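Side-chain contacts in D-glycero-D-manno-heptose 1-phosphate kinase (Bacteroides thetaiotaomicron, PDB 3K85), which probably transfers a phosphate from ATP to a sugar, most likely D-glycero-D-manno-heptose 1-phosphate: residues Y171-F174 against V180-N183; A318-N321 against F325-P328; I101-D106 against S117-C122. All coordinates share one frame; numbering follows the deposited sequence.

Interaction 1 (Y171-F174 against V180-N183); sequences YMEF and VIVN
N183 and Y171 hold one end of this antiparallel strand pair together. Y171 O accepts from two donors, N183 N at 3.0 Å and the side-chain N183 ND2 at 3.1 Å, which come from opposite faces of the carbonyl plane. The amide is swung back alongside its own backbone N (chi1 -65°), and its second N-H meets E173 OE1 at 3.0 Å, on the anti side of the carboxylate and 31° out of its plane. ND2 also sits at the edge of the Y171 ring, 3.8 Å from CD2. The other amide atom, N183 OD1, accepts from K243 of the second subunit, whose L244 packs on I181. An alanine here would probably leave that lysine without its amide acceptor and the E173 carboxylate freer to turn. Between the backbones, E173 N reaches I181 O at 2.8 Å, and I181 N returns a bond to E173 O. On the opposite face the side chains of the two strands meet through van der Waals contacts alone: M172 CE lies 4.1 Å from V182 CG1, V180 CG2 approaches the F174 ring obliquely, and Y162 of helix 159-166 covers M172, V180 and V182. Against these mostly buried positions, E173 and V180 are the more open ones, each partly exposed. This is a beta hairpin of strands 169-175 and 179-185, joined through strand 30-37 to the mixed sheet of the GHMP kinase fold.

Interaction 2 (A318-N321 against F325-P328); sequences ALNN and FVMP
V326 overlaps the side of L319 with one methyl: its CG2 lies 4.0 Å from L319 CB. This branch points at the helix because V326 directs its side chain toward 318-321, with CG1 anti to the backbone N (chi1 161°) and CG2 turned beside that N. L319 meets it low on the side chain, near the backbone. The N320 side chain comes over the same valine from another quarter, crossing it at about a right angle, with N320 CG 4.0 Å from V326 CB. F325 contributes mainly backbone, its CA 5.1 Å from that of N320, while its side chain points away from the helix. The contact is small, burying 157 Å² in all, and runs from the buried L319 to the exposed N320. Within 318-321, N321 N bonds to A318 O at 2.9 Å. V326 packs also on V200 and Y202, and L319 on Y202 and A284, while F325 and M327 bond through their backbones to F203 and L201, so the returning chain runs alongside strand 199-202, with V326 turned to helix 309-320.

Interaction 3 (I101-D106 against S117-C122); sequences ITTYND and STMVVC
M119, a selenomethionine, carries the van der Waals contact by reaching its end group from the helix to the strand. The side chain leaves anti to its backbone N (chi1 176°) and then bends at chi2 and chi3, which brings SE and CE up to T103 tip to tip. M119 CE stands 3.2 Å from T103 CG2, tighter than carbon atoms normally pack, so the exact fit is doubtful. The same CE lies 3.4 Å from Y104 O and 3.9 Å from N105 ND2, as N105 slides past M119 in the opposite direction. A41 of strand 39-47 and D59 also touch M119. Helix 115-131 here lies against the sheet, its axis 9.8 Å from that of strand 101-105 at 150°, within the S5-like N-terminal domain; the connection between the segments carries the glycine-rich sequence that in GHMP kinases binds the nucleotide phosphates. Polar contacts lead elsewhere. N105 OD1 accepts from A107 N, whereas its ND2 is buried with no partner in the model. On the side of the strand away from the helix, the Y104 ring stacks with that of Y42.

Overall arrangement
From the N terminus the chain meets interaction 3 first, where ten residues separate the segments and helix 115-131 folds back over the sheet that holds strand 99-105. Interaction 1 comes next, closing the short turn of the hairpin 169-175 and 179-185 on another part of the same mixed sheet, with centres about 24 Å apart. Interaction 2 comes last and closes a short turn, three residues between its segments, after helix 309-320, beside the separate three-stranded sheet. The three loops run in series; none nests in or crosses another. Interactions 1 and 2 lie on opposite sides of the chain's centre, whereas 2 and 3 approach to about 4 Å between nearest atoms without touching.

Interaction 1 (Y171-F174 against V180-N183)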
loop_
_atom_site.group_PDB
_atom_site.type_symbol
_atom_site.label_atom_id
_atom_site.label_comp_id
_atom_site.label_asym_id
_atom_site.label_seq_id
_atom_site.Cartn_x
_atom_site.Cartn_y
_atom_site.Cartn_z
ATOM N N TYR A 171 1.424 -7.744 -0.218
ATOM C CA TYR A 171 2.579 -8.419 0.371
ATOM C C TYR A 171 1.924 -9.000 1.608
ATOM O O TYR A 171 1.593 -8.275 2.547
ATOM C CB TYR A 171 3.653 -7.418 0.761
ATOM C CG TYR A 171 4.898 -8.019 1.380
ATOM C CD1 TYR A 171 5.865 -8.629 0.588
ATOM C CD2 TYR A 171 5.144 -7.910 2.753
ATOM C CE1 TYR A 171 7.054 -9.110 1.137
ATOM C CE2 TYR A 171 6.324 -8.388 3.311
ATOM C CZ TYR A 171 7.274 -8.987 2.493
ATOM O OH TYR A 171 8.442 -9.472 3.024
HETATM N N MSE A 172 1.702 -10.304 1.585
HETATM C CA MSE A 172 1.025 -10.990 2.672
HETATM C C MSE A 172 1.962 -11.740 3.594
HETATM O O MSE A 172 2.915 -12.393 3.153
HETATM C CB MSE A 172 -0.003 -11.965 2.099
HETATM C CG MSE A 172 -0.744 -11.410 0.893
HETATM SE SE MSE A 172 -2.143 -12.558 0.213
HETATM C CE MSE A 172 -3.484 -11.180 -0.160
ATOM N N GLU A 173 1.677 -11.638 4.885
ATOM C CA GLU A 173 2.470 -12.315 5.894
ATOM C C GLU A 173 1.590 -13.398 6.487
ATOM O O GLU A 173 0.589 -13.107 7.134
ATOM C CB GLU A 173 2.910 -11.319 6.971
ATOM C CG GLU A 173 4.002 -10.371 6.496
ATOM C CD GLU A 173 4.288 -9.240 7.477
ATOM O OE1 GLU A 173 3.546 -8.233 7.469
ATOM O OE2 GLU A 173 5.258 -9.358 8.263
ATOM N N PHE A 174 1.941 -14.647 6.210
ATOM C CA PHE A 174 1.207 -15.791 6.726
ATOM C C PHE A 174 2.073 -16.273 7.872
ATOM O O PHE A 174 2.935 -17.147 7.723
ATOM C CB PHE A 174 1.064 -16.851 5.639
ATOM C CG PHE A 174 0.196 -16.409 4.494
ATOM C CD1 PHE A 174 -1.189 -16.371 4.632
ATOM C CD2 PHE A 174 0.764 -15.973 3.299
ATOM C CE1 PHE A 174 -2.000 -15.906 3.602
ATOM C CE2 PHE A 174 -0.039 -15.501 2.259
ATOM C CZ PHE A 174 -1.423 -15.467 2.411
ATOM N N VAL A 180 -2.655 -13.809 9.821
ATOM C CA VAL A 180 -2.378 -13.274 8.494
ATOM C C VAL A 180 -2.442 -11.762 8.435
ATOM O O VAL A 180 -3.367 -11.156 8.965
ATOM C CB VAL A 180 -3.355 -13.833 7.442
ATOM C CG1 VAL A 180 -4.774 -13.521 7.841
ATOM C CG2 VAL A 180 -3.044 -13.239 6.080
ATOM N N ILE A 181 -1.452 -11.161 7.785
ATOM C CA ILE A 181 -1.403 -9.716 7.634
ATOM C C ILE A 181 -1.283 -9.377 6.161
ATOM O O ILE A 181 -0.395 -9.870 5.472
ATOM C CB ILE A 181 -0.186 -9.089 8.360
ATOM C CG1 ILE A 181 -0.104 -9.605 9.799
ATOM C CG2 ILE A 181 -0.302 -7.577 8.352
ATOM C CD1 ILE A 181 -1.406 -9.474 10.573
ATOM N N VAL A 182 -2.186 -8.543 5.674
ATOM C CA VAL A 182 -2.133 -8.128 4.279
ATOM C C VAL A 182 -1.674 -6.670 4.203
ATOM O O VAL A 182 -2.338 -5.775 4.723
ATOM C CB VAL A 182 -3.512 -8.258 3.600
ATOM C CG1 VAL A 182 -3.430 -7.803 2.151
ATOM C CG2 VAL A 182 -3.987 -9.694 3.684
ATOM N N ASN A 183 -0.514 -6.447 3.598
ATOM C CA ASN A 183 0.008 -5.098 3.424
ATOM C C ASN A 183 -0.413 -4.663 2.020
ATOM O O ASN A 183 0.246 -5.001 1.037
ATOM C CB ASN A 183 1.539 -5.099 3.541
ATOM C CG ASN A 183 2.014 -5.485 4.926
ATOM O OD1 ASN A 183 2.025 -4.666 5.839
ATOM N ND2 ASN A 183 2.396 -6.749 5.094
#

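Interaction 2 (A318-N321 against F325-P328)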
loop_
_atom_site.group_PDB
_atom_site.type_symbol
_atom_site.label_atom_id
_atom_site.label_comp_id
_atom_site.label_asym_id
_atom_site.label_seq_id
_atom_site.Cartn_x
_atom_site.Cartn_y
_atom_site.Cartn_z
ATOM N N ALA A 318 6.288 -15.316 -31.338
ATOM C CA ALA A 318 6.928 -16.619 -31.395
ATOM C C ALA A 318 6.124 -17.654 -30.623
ATOM O O ALA A 318 5.795 -18.711 -31.163
ATOM C CB ALA A 318 8.333 -16.525 -30.838
ATOM N N LEU A 319 5.804 -17.347 -29.366
ATOM C CA LEU A 319 5.040 -18.270 -28.533
ATOM C C LEU A 319 3.674 -18.626 -29.123
ATOM O O LEU A 319 3.274 -19.793 -29.094
ATOM C CB LEU A 319 4.858 -17.704 -27.115
ATOM C CG LEU A 319 6.096 -17.592 -26.213
ATOM C CD1 LEU A 319 5.701 -16.999 -24.868
ATOM C CD2 LEU A 319 6.730 -18.962 -26.015
ATOM N N ASN A 320 2.957 -17.635 -29.656
ATOM C CA ASN A 320 1.643 -17.900 -30.240
ATOM C C ASN A 320 1.769 -18.844 -31.429
ATOM O O ASN A 320 0.788 -19.460 -31.855
ATOM C CB ASN A 320 0.956 -16.603 -30.678
ATOM C CG ASN A 320 0.333 -15.846 -29.515
ATOM O OD1 ASN A 320 1.034 -15.302 -28.668
ATOM N ND2 ASN A 320 -0.992 -15.815 -29.469
ATOM N N ASN A 321 2.982 -18.949 -31.968
ATOM C CA ASN A 321 3.236 -19.841 -33.088
ATOM C C ASN A 321 3.436 -21.254 -32.566
ATOM O O ASN A 321 3.715 -22.176 -33.331
ATOM C CB ASN A 321 4.473 -19.404 -33.881
ATOM C CG ASN A 321 4.131 -18.455 -35.019
ATOM O OD1 ASN A 321 3.151 -18.661 -35.741
ATOM N ND2 ASN A 321 4.946 -17.419 -35.194
ATOM N N PHE A 325 -1.461 -20.659 -26.470
ATOM C CA PHE A 325 -1.746 -19.248 -26.729
ATOM C C PHE A 325 -1.279 -18.320 -25.614
ATOM O O PHE A 325 -1.135 -18.730 -24.460
ATOM C CB PHE A 325 -3.248 -19.028 -26.955
ATOM C CG PHE A 325 -4.118 -19.389 -25.770
ATOM C CD1 PHE A 325 -5.438 -18.948 -25.714
ATOM C CD2 PHE A 325 -3.637 -20.188 -24.731
ATOM C CE1 PHE A 325 -6.267 -19.295 -24.646
ATOM C CE2 PHE A 325 -4.456 -20.541 -23.657
ATOM C CZ PHE A 325 -5.773 -20.093 -23.617
ATOM N N VAL A 326 -1.032 -17.065 -25.976
ATOM C CA VAL A 326 -0.615 -16.070 -25.005
ATOM C C VAL A 326 -1.875 -15.357 -24.527
ATOM O O VAL A 326 -2.691 -14.904 -25.331
ATOM C CB VAL A 326 0.373 -15.057 -25.627
ATOM C CG1 VAL A 326 0.441 -13.788 -24.782
ATOM C CG2 VAL A 326 1.752 -15.688 -25.722
HETATM N N MSE A 327 -2.035 -15.282 -23.213
HETATM C CA MSE A 327 -3.199 -14.642 -22.621
HETATM C C MSE A 327 -2.908 -13.196 -22.231
HETATM O O MSE A 327 -2.136 -12.930 -21.310
HETATM C CB MSE A 327 -3.663 -15.440 -21.395
HETATM C CG MSE A 327 -4.893 -14.876 -20.692
HETATM SE SE MSE A 327 -6.445 -14.669 -21.853
HETATM C CE MSE A 327 -7.422 -16.276 -21.382
ATOM N N PRO A 328 -3.518 -12.237 -22.942
ATOM C CA PRO A 328 -3.314 -10.819 -22.649
ATOM C C PRO A 328 -3.984 -10.457 -21.324
ATOM O O PRO A 328 -5.086 -10.922 -21.020
ATOM C CB PRO A 328 -3.958 -10.132 -23.846
ATOM C CG PRO A 328 -5.085 -11.051 -24.172
ATOM C CD PRO A 328 -4.426 -12.405 -24.091
#

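Interaction 3 (I101-D106 against S117-C122)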
loop_
_atom_site.group_PDB
_atom_site.type_symbol
_atom_site.label_atom_id
_atom_site.label_comp_id
_atom_site.label_asym_id
_atom_site.label_seq_id
_atom_site.Cartn_x
_atom_site.Cartn_y
_atom_site.Cartn_z
ATOM N N ILE A 101 -29.163 -18.504 -9.478
ATOM C CA ILE A 101 -27.774 -18.078 -9.391
ATOM C C ILE A 101 -26.960 -18.518 -10.604
ATOM O O ILE A 101 -26.922 -19.700 -10.946
ATOM C CB ILE A 101 -27.111 -18.598 -8.080
ATOM C CG1 ILE A 101 -25.662 -18.115 -8.003
ATOM C CG2 ILE A 101 -27.194 -20.112 -8.005
ATOM C CD1 ILE A 101 -24.925 -18.568 -6.763
ATOM N N THR A 102 -26.309 -17.550 -11.250
ATOM C CA THR A 102 -25.510 -17.821 -12.443
ATOM C C THR A 102 -24.028 -17.665 -12.180
ATOM O O THR A 102 -23.611 -16.785 -11.439
ATOM C CB THR A 102 -25.923 -16.887 -13.566
ATOM O OG1 THR A 102 -27.314 -17.080 -13.819
ATOM C CG2 THR A 102 -25.120 -17.163 -14.827
ATOM N N THR A 103 -23.216 -18.492 -12.816
ATOM C CA THR A 103 -21.799 -18.437 -12.550
ATOM C C THR A 103 -20.899 -18.768 -13.730
ATOM O O THR A 103 -21.163 -19.712 -14.465
ATOM C CB THR A 103 -21.468 -19.418 -11.397
ATOM O OG1 THR A 103 -21.956 -18.892 -10.157
ATOM C CG2 THR A 103 -20.009 -19.624 -11.280
ATOM N N TYR A 104 -19.838 -17.986 -13.910
ATOM C CA TYR A 104 -18.864 -18.263 -14.960
ATOM C C TYR A 104 -17.529 -17.607 -14.637
ATOM O O TYR A 104 -17.474 -16.624 -13.910
ATOM C CB TYR A 104 -19.394 -17.880 -16.360
ATOM C CG TYR A 104 -19.406 -16.422 -16.736
ATOM C CD1 TYR A 104 -18.278 -15.816 -17.300
ATOM C CD2 TYR A 104 -20.559 -15.649 -16.564
ATOM C CE1 TYR A 104 -18.297 -14.466 -17.686
ATOM C CE2 TYR A 104 -20.590 -14.300 -16.945
ATOM C CZ TYR A 104 -19.456 -13.713 -17.503
ATOM O OH TYR A 104 -19.481 -12.376 -17.850
ATOM N N ASN A 105 -16.461 -18.196 -15.160
ATOM C CA ASN A 105 -15.095 -17.750 -14.917
ATOM C C ASN A 105 -14.398 -17.475 -16.249
ATOM O O ASN A 105 -14.829 -17.970 -17.284
ATOM C CB ASN A 105 -14.359 -18.860 -14.150
ATOM C CG ASN A 105 -13.167 -18.351 -13.359
ATOM O OD1 ASN A 105 -12.135 -17.990 -13.929
ATOM N ND2 ASN A 105 -13.304 -18.318 -12.032
ATOM N N ASP A 106 -13.335 -16.672 -16.223
ATOM C CA ASP A 106 -12.583 -16.355 -17.439
ATOM C C ASP A 106 -11.380 -17.279 -17.580
ATOM O O ASP A 106 -10.584 -17.131 -18.507
ATOM C CB ASP A 106 -12.083 -14.901 -17.437
ATOM C CG ASP A 106 -13.199 -13.891 -17.634
ATOM O OD1 ASP A 106 -14.172 -14.208 -18.352
ATOM O OD2 ASP A 106 -13.094 -12.772 -17.085
ATOM N N SER A 117 -10.544 -20.489 -5.695
ATOM C CA SER A 117 -10.643 -19.556 -4.578
ATOM C C SER A 117 -11.289 -18.239 -5.020
ATOM O O SER A 117 -12.113 -17.663 -4.309
ATOM C CB SER A 117 -9.252 -19.305 -4.007
ATOM O OG SER A 117 -8.639 -20.533 -3.646
ATOM N N THR A 118 -10.926 -17.770 -6.206
ATOM C CA THR A 118 -11.494 -16.533 -6.709
ATOM C C THR A 118 -13.000 -16.676 -6.817
ATOM O O THR A 118 -13.741 -15.778 -6.390
ATOM C CB THR A 118 -10.900 -16.168 -8.076
ATOM O OG1 THR A 118 -9.558 -15.709 -7.893
ATOM C CG2 THR A 118 -11.713 -15.082 -8.751
HETATM N N MSE A 119 -13.461 -17.809 -7.351
HETATM C CA MSE A 119 -14.902 -18.035 -7.502
HETATM C C MSE A 119 -15.647 -18.134 -6.172
HETATM O O MSE A 119 -16.776 -17.630 -6.046
HETATM C CB MSE A 119 -15.176 -19.289 -8.341
HETATM C CG MSE A 119 -16.667 -19.636 -8.453
HETATM SE SE MSE A 119 -17.783 -18.219 -9.220
HETATM C CE MSE A 119 -17.087 -18.333 -11.034
ATOM N N VAL A 120 -15.037 -18.797 -5.189
ATOM C CA VAL A 120 -15.652 -18.916 -3.862
ATOM C C VAL A 120 -15.817 -17.499 -3.283
ATOM O O VAL A 120 -16.873 -17.153 -2.748
ATOM C CB VAL A 120 -14.770 -19.762 -2.898
ATOM C CG1 VAL A 120 -15.298 -19.650 -1.467
ATOM C CG2 VAL A 120 -14.766 -21.220 -3.338
ATOM N N VAL A 121 -14.782 -16.675 -3.408
ATOM C CA VAL A 121 -14.858 -15.301 -2.917
ATOM C C VAL A 121 -15.983 -14.570 -3.642
ATOM O O VAL A 121 -16.822 -13.926 -3.023
ATOM C CB VAL A 121 -13.525 -14.535 -3.154
ATOM C CG1 VAL A 121 -13.672 -13.049 -2.732
ATOM C CG2 VAL A 121 -12.395 -15.219 -2.373
ATOM N N CYS A 122 -16.003 -14.683 -4.963
ATOM C CA CYS A 122 -17.036 -14.039 -5.759
ATOM C C CYS A 122 -18.424 -14.457 -5.284
ATOM O O CYS A 122 -19.289 -13.620 -5.044
ATOM C CB CYS A 122 -16.859 -14.401 -7.243
ATOM S SG CYS A 122 -18.079 -13.621 -8.304
#